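Local coordinates for beta-N-acetylglucosaminidase-like protein Glycoside hydrolase family 20 (Flavobacterium johnsoniae, PDB 6YHH), which probably removes terminal N-acetylglucosamine units from chitin fragments, as a family 20 beta-N-acetylhexosaminidase taking part in bacterial chitin degradation, at residues Thr46-Arg51 with Glu118-Leu123; Lys164-Ala169 with Leu501-Ile506. All blocks are in the same frame, centred on the assembly; numbering follows the deposited sequence.

The two contacts show how the chemistry of packing follows its place in a fold. Contact 1 lies within the N-terminal alpha/beta domain and joins two helices, 40-56 and 110-123, in a mostly buried interface with a salt bridge at one side. Contact 2, partly buried and closer to the centre of the chain, sets barrel helix 160-172 against the irregular loop 501-506; there, packing of side-chain carbons on side chains and backbone carbonyls, with two bridging waters, joins the two. They share no helix, and their centres are about 15 Å apart, yet they touch: Arg51 NE of contact 1 lies 3.6 Å from Leu501 CD2 of contact 2.

Contact 1 of 2, residues Thr46-Arg51 with Glu118-Leu123; sequences TRFLRR and ETLLQL
One face of the Arg51 guanidinium carries a methyl group, Leu121 CD1, 3.4 Å above the plane and over its centre, while the carboxylate of Glu118 sits at the edge. The Phe48 ring, by contrast, is met obliquely, by Leu121 and by Leu120. These groups join two helices, 40-56 and 110-123, of the alpha/beta domain assigned to family 20 domain 2, where near-parallel helices pack beside a mixed beta-sheet; the two short segments run 11° apart, with axes 10.9 Å from each other at closest approach. Phe48, with CG anti to its backbone N, reaches across so that Phe48 CD1 comes to 3.7 Å from Leu121 CG, the two side chains sliding past each other in opposite directions. Farther along the ring, Phe48 CZ meets Leu120 CD2 at 3.7 Å, and Leu76 of strand 76-80 touches both Phe48 and Leu120, tying this apolar layer to the sheet. On the other side of Leu121 the character changes. Arg51, its chain bent at chi3 (63°), and Glu118, bent at chi2 (-65°), cross at about a right angle, and the arginine grips the carboxylate end-on, one nitrogen to each oxygen. Its NE is engaged in a second salt bridge, with Glu500, so the guanidinium is shared between two acids, and its charge is likely to keep Glu118 ionised in this buried setting. An alanine here removes both bridges and would probably loosen the link between the helices. The two bonds differ: Arg51 NH1 meets Glu118 OE2 at 2.9 Å, nearly straight but from above the carboxylate plane, whereas Arg51 NH2 reaches the syn lone pair of Glu118 OE1 at 2.8 Å.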
loop_
_atom_site.group_PDB
_atom_site.type_symbol
_atom_site.label_atom_id
_atom_site.label_comp_id
_atom_site.label_asym_id
_atom_site.label_seq_id
_atom_site.Cartn_x
_atom_site.Cartn_y
_atom_site.Cartn_z
ATOM N N THR A 46 19.318 11.170 2.705
ATOM C CA THR A 46 18.030 11.860 2.934
ATOM C C THR A 46 16.984 10.901 3.496
ATOM O O THR A 46 16.307 11.208 4.492
ATOM C CB THR A 46 17.535 12.495 1.590
ATOM O OG1 THR A 46 18.549 13.413 1.051
ATOM C CG2 THR A 46 16.245 13.271 1.862
ATOM N N ARG A 47 16.881 9.705 2.876
ATOM C CA ARG A 47 15.887 8.707 3.374
ATOM C C ARG A 47 16.229 8.249 4.765
ATOM O O ARG A 47 15.367 8.077 5.552
ATOM C CB ARG A 47 15.818 7.543 2.400
ATOM C CG ARG A 47 15.168 7.930 1.093
ATOM C CD ARG A 47 14.995 6.803 0.100
ATOM N NE ARG A 47 16.229 6.223 -0.433
ATOM C CZ ARG A 47 16.827 6.698 -1.524
ATOM N NH1 ARG A 47 16.291 7.731 -2.194
ATOM N NH2 ARG A 47 17.933 6.132 -1.931
ATOM N N PHE A 48 17.502 8.077 5.079
ATOM C CA PHE A 48 17.943 7.740 6.425
ATOM C C PHE A 48 17.383 8.745 7.463
ATOM O O PHE A 48 16.834 8.423 8.494
ATOM C CB PHE A 48 19.492 7.613 6.505
ATOM C CG PHE A 48 20.017 7.725 7.907
ATOM C CD1 PHE A 48 20.064 6.653 8.791
ATOM C CD2 PHE A 48 20.432 8.947 8.379
ATOM C CE1 PHE A 48 20.571 6.794 10.081
ATOM C CE2 PHE A 48 20.870 9.101 9.690
ATOM C CZ PHE A 48 20.952 8.053 10.555
ATOM N N LEU A 49 17.600 10.018 7.149
ATOM C CA LEU A 49 17.183 11.107 8.039
ATOM C C LEU A 49 15.661 11.137 8.196
ATOM O O LEU A 49 15.151 11.250 9.308
ATOM C CB LEU A 49 17.736 12.417 7.512
ATOM C CG LEU A 49 17.567 13.614 8.441
ATOM C CD1 LEU A 49 18.401 13.361 9.663
ATOM C CD2 LEU A 49 18.032 14.904 7.778
ATOM N N ARG A 50 14.945 10.999 7.082
ATOM C CA ARG A 50 13.499 10.893 7.121
ATOM C C ARG A 50 13.035 9.730 7.969
ATOM O O ARG A 50 12.136 9.866 8.822
ATOM C CB ARG A 50 12.879 10.805 5.734
ATOM C CG ARG A 50 13.088 11.997 4.797
ATOM C CD ARG A 50 12.259 13.208 5.300
ATOM N NE ARG A 50 12.909 13.974 6.329
ATOM C CZ ARG A 50 13.913 14.843 6.153
ATOM N NH1 ARG A 50 14.445 15.000 4.924
ATOM N NH2 ARG A 50 14.381 15.494 7.185
ATOM N N ARG A 51 13.674 8.561 7.787
ATOM C CA ARG A 51 13.275 7.407 8.555
ATOM C C ARG A 51 13.569 7.586 10.058
ATOM O O ARG A 51 12.739 7.278 10.926
ATOM C CB ARG A 51 13.945 6.147 8.034
ATOM C CG ARG A 51 13.429 5.753 6.675
ATOM C CD ARG A 51 14.344 4.830 5.920
ATOM N NE ARG A 51 14.550 3.564 6.546
ATOM C CZ ARG A 51 15.543 2.722 6.261
ATOM N NH1 ARG A 51 16.504 3.091 5.448
ATOM N NH2 ARG A 51 15.589 1.519 6.846
ATOM N N GLU A 118 21.939 1.628 7.497
ATOM C CA GLU A 118 20.968 0.624 7.971
ATOM C C GLU A 118 21.357 0.073 9.312
ATOM O O GLU A 118 20.534 -0.103 10.178
ATOM C CB GLU A 118 20.798 -0.507 6.985
ATOM C CG GLU A 118 20.285 -0.021 5.624
ATOM C CD GLU A 118 18.876 0.574 5.657
ATOM O OE1 GLU A 118 18.120 0.375 6.650
ATOM O OE2 GLU A 118 18.527 1.183 4.592
ATOM N N THR A 119 22.644 -0.173 9.514
ATOM C CA THR A 119 23.108 -0.623 10.815
ATOM C C THR A 119 22.839 0.424 11.868
ATOM O O THR A 119 22.443 0.088 13.018
ATOM C CB THR A 119 24.610 -0.986 10.772
ATOM O OG1 THR A 119 24.818 -1.888 9.718
ATOM C CG2 THR A 119 25.061 -1.596 12.063
ATOM N N LEU A 120 23.180 1.681 11.555
ATOM C CA LEU A 120 22.907 2.812 12.470
ATOM C C LEU A 120 21.437 2.873 12.907
ATOM O O LEU A 120 21.135 3.031 14.096
ATOM C CB LEU A 120 23.435 4.148 11.891
ATOM C CG LEU A 120 23.361 5.315 12.855
ATOM C CD1 LEU A 120 23.922 5.098 14.229
ATOM C CD2 LEU A 120 23.929 6.528 12.168
ATOM N N LEU A 121 20.499 2.756 11.977
ATOM C CA LEU A 121 19.079 2.714 12.376
ATOM C C LEU A 121 18.793 1.604 13.341
ATOM O O LEU A 121 18.001 1.775 14.283
ATOM C CB LEU A 121 18.224 2.584 11.128
ATOM C CG LEU A 121 18.151 3.848 10.280
ATOM C CD1 LEU A 121 17.502 3.551 8.938
ATOM C CD2 LEU A 121 17.422 4.970 11.039
ATOM N N GLN A 122 19.439 0.444 13.120
ATOM C CA GLN A 122 19.203 -0.689 14.029
ATOM C C GLN A 122 19.816 -0.523 15.358
ATOM O O GLN A 122 19.322 -1.134 16.334
ATOM C CB GLN A 122 19.693 -1.968 13.380
ATOM C CG GLN A 122 18.880 -2.394 12.152
ATOM C CD GLN A 122 19.391 -3.706 11.551
ATOM O OE1 GLN A 122 20.530 -4.118 11.794
ATOM N NE2 GLN A 122 18.556 -4.344 10.709
ATOM N N LEU A 123 20.796 0.377 15.453
ATOM C CA LEU A 123 21.415 0.629 16.740
ATOM C C LEU A 123 20.643 1.553 17.641
ATOM O O LEU A 123 20.926 1.664 18.854
ATOM C CB LEU A 123 22.816 1.254 16.554
ATOM C CG LEU A 123 24.098 0.487 16.449
ATOM C CD1 LEU A 123 25.244 1.547 16.474
ATOM C CD2 LEU A 123 24.283 -0.552 17.589
#

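Contact 2 of 2, residues Lys164-Ala169 with Leu501-Ile506; sequences KRNLDA and LGLTHI
Arg165 lies along the loop backbone with its chain extended from CG to NE, starting from the crowded first torsion (chi1 62°) that places CG between the backbone N and the carbonyl carbon. Its aliphatic part does much of the packing, with Arg165 CD 3.3 Å from Gly502 O. At the far end the CG2 methyl of Thr504 sits over one face of the guanidinium, toward its rim, while a water in the plane at the edge accepts from Arg165 NH1 at 2.9 Å and also bonds Thr504 OG1. Salt bridges to Asp461 and Asp161 hold NE and NH2. The helix carrying Arg165, 160-172, belongs to the TIM-barrel catalytic domain of the family and follows strand 146-152; the loop, between helices 484-497 and 507-517, packs against it. Leu503 inserts its branched end here: Leu503 CD2 lies 3.6 Å from Arg165 O and 3.9 Å from Ala169 CB, and Trp465 touches both Leu503 and Ala169. Leu501, from the start of the loop segment, lays CD1 3.7 Å from Asp168 O, about one turn beyond Arg165 on the helix. Between these two leucines Gly502 has a positive phi (92°), at which a side chain would collide with the preceding carbonyl oxygen. A second water donates to Leu501 O at 2.7 Å and to Asp168 OD2, a carboxylate also bound by Tyr219 and, through OD1, by Arg223.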
loop_
_atom_site.group_PDB
_atom_site.type_symbol
_atom_site.label_atom_id
_atom_site.label_comp_id
_atom_site.label_asym_id
_atom_site.label_seq_id
_atom_site.Cartn_x
_atom_site.Cartn_y
_atom_site.Cartn_z
ATOM N N LYS A 164 8.961 -1.502 -5.761
ATOM C CA LYS A 164 9.688 -0.432 -5.124
ATOM C C LYS A 164 9.861 -0.666 -3.620
ATOM O O LYS A 164 10.980 -0.554 -3.093
ATOM C CB LYS A 164 9.068 0.936 -5.378
ATOM C CG LYS A 164 9.244 1.457 -6.790
ATOM C CD LYS A 164 8.601 2.799 -6.956
ATOM C CE LYS A 164 8.926 3.424 -8.275
ATOM N NZ LYS A 164 8.463 4.865 -8.401
ATOM N N ARG A 165 8.787 -1.001 -2.907
ATOM C CA ARG A 165 8.965 -1.118 -1.462
ATOM C C ARG A 165 9.835 -2.313 -1.148
ATOM O O ARG A 165 10.542 -2.357 -0.078
ATOM C CB ARG A 165 7.667 -1.173 -0.690
ATOM C CG ARG A 165 6.741 -2.344 -0.969
ATOM C CD ARG A 165 5.446 -2.244 -0.199
ATOM N NE ARG A 165 4.577 -3.385 -0.385
ATOM C CZ ARG A 165 3.491 -3.425 -1.174
ATOM N NH1 ARG A 165 2.796 -4.521 -1.302
ATOM N NH2 ARG A 165 3.121 -2.336 -1.862
ATOM N N ASN A 166 9.734 -3.369 -1.935
ATOM C CA ASN A 166 10.602 -4.522 -1.679
ATOM C C ASN A 166 12.095 -4.198 -1.938
ATOM O O ASN A 166 12.934 -4.739 -1.263
ATOM C CB ASN A 166 10.072 -5.736 -2.423
ATOM C CG ASN A 166 8.967 -6.402 -1.627
ATOM O OD1 ASN A 166 7.728 -6.051 -1.732
ATOM N ND2 ASN A 166 9.372 -7.296 -0.791
ATOM N N LEU A 167 12.388 -3.348 -2.907
ATOM C CA LEU A 167 13.742 -2.884 -3.102
ATOM C C LEU A 167 14.180 -2.131 -1.851
ATOM O O LEU A 167 15.329 -2.310 -1.382
ATOM C CB LEU A 167 13.829 -1.974 -4.348
ATOM C CG LEU A 167 13.769 -2.772 -5.633
ATOM C CD1 LEU A 167 13.511 -1.866 -6.876
ATOM C CD2 LEU A 167 14.988 -3.656 -5.838
ATOM N N ASP A 168 13.309 -1.300 -1.241
ATOM C CA ASP A 168 13.699 -0.654 0.030
ATOM C C ASP A 168 13.982 -1.691 1.110
ATOM O O ASP A 168 14.932 -1.508 1.897
ATOM C CB ASP A 168 12.618 0.317 0.493
ATOM C CG ASP A 168 12.556 1.577 -0.391
ATOM O OD1 ASP A 168 13.608 2.267 -0.452
ATOM O OD2 ASP A 168 11.520 1.860 -0.941
ATOM N N ALA A 169 13.167 -2.739 1.179
ATOM C CA ALA A 169 13.345 -3.752 2.218
ATOM C C ALA A 169 14.716 -4.483 2.000
ATOM O O ALA A 169 15.429 -4.857 2.974
ATOM C CB ALA A 169 12.218 -4.746 2.255
ATOM N N LEU A 501 8.826 1.374 5.541
ATOM C CA LEU A 501 9.122 1.362 4.126
ATOM C C LEU A 501 7.871 0.909 3.314
ATOM O O LEU A 501 7.937 0.743 2.100
ATOM C CB LEU A 501 10.264 0.344 3.880
ATOM C CG LEU A 501 11.535 0.664 4.663
ATOM C CD1 LEU A 501 12.577 -0.452 4.485
ATOM C CD2 LEU A 501 12.082 2.033 4.361
ATOM N N GLY A 502 6.732 0.777 3.974
ATOM C CA GLY A 502 5.476 0.406 3.318
ATOM C C GLY A 502 5.197 -1.068 3.286
ATOM O O GLY A 502 4.159 -1.504 2.760
ATOM N N LEU A 503 6.089 -1.883 3.830
ATOM C CA LEU A 503 5.861 -3.336 3.754
ATOM C C LEU A 503 4.595 -3.726 4.491
ATOM O O LEU A 503 4.263 -3.196 5.563
ATOM C CB LEU A 503 7.101 -4.138 4.325
ATOM C CG LEU A 503 8.283 -4.360 3.354
ATOM C CD1 LEU A 503 8.045 -4.816 1.964
ATOM C CD2 LEU A 503 8.886 -2.990 3.070
ATOM N N THR A 504 3.832 -4.652 3.940
ATOM C CA THR A 504 2.437 -4.863 4.352
ATOM C C THR A 504 2.288 -6.128 5.139
ATOM O O THR A 504 1.174 -6.559 5.408
ATOM C CB THR A 504 1.486 -5.018 3.157
ATOM O OG1 THR A 504 1.744 -6.235 2.420
ATOM C CG2 THR A 504 1.595 -3.856 2.159
ATOM N N HIS A 505 3.395 -6.765 5.505
ATOM C CA HIS A 505 3.296 -8.103 6.118
ATOM C C HIS A 505 2.409 -8.172 7.377
ATOM O O HIS A 505 1.640 -9.107 7.554
ATOM C CB HIS A 505 4.661 -8.710 6.390
ATOM C CG HIS A 505 5.592 -7.819 7.131
ATOM N ND1 HIS A 505 5.965 -6.584 6.651
ATOM C CD2 HIS A 505 6.275 -7.996 8.291
ATOM C CE1 HIS A 505 6.765 -6.006 7.524
ATOM N NE2 HIS A 505 7.031 -6.876 8.492
ATOM N N ILE A 506 2.479 -7.171 8.216
ATOM C CA ILE A 506 1.688 -7.122 9.451
ATOM C C ILE A 506 0.322 -6.502 9.132
ATOM O O ILE A 506 -0.744 -7.036 9.523
ATOM C CB ILE A 506 2.429 -6.322 10.569
ATOM C CG1 ILE A 506 3.798 -6.973 10.862
ATOM C CG2 ILE A 506 1.612 -6.340 11.841
ATOM C CD1 ILE A 506 4.763 -6.076 11.587
HETATM O O HOH W 1 2.304 -7.164 -0.093
HETATM O O HOH W 2 9.101 2.400 0.317
#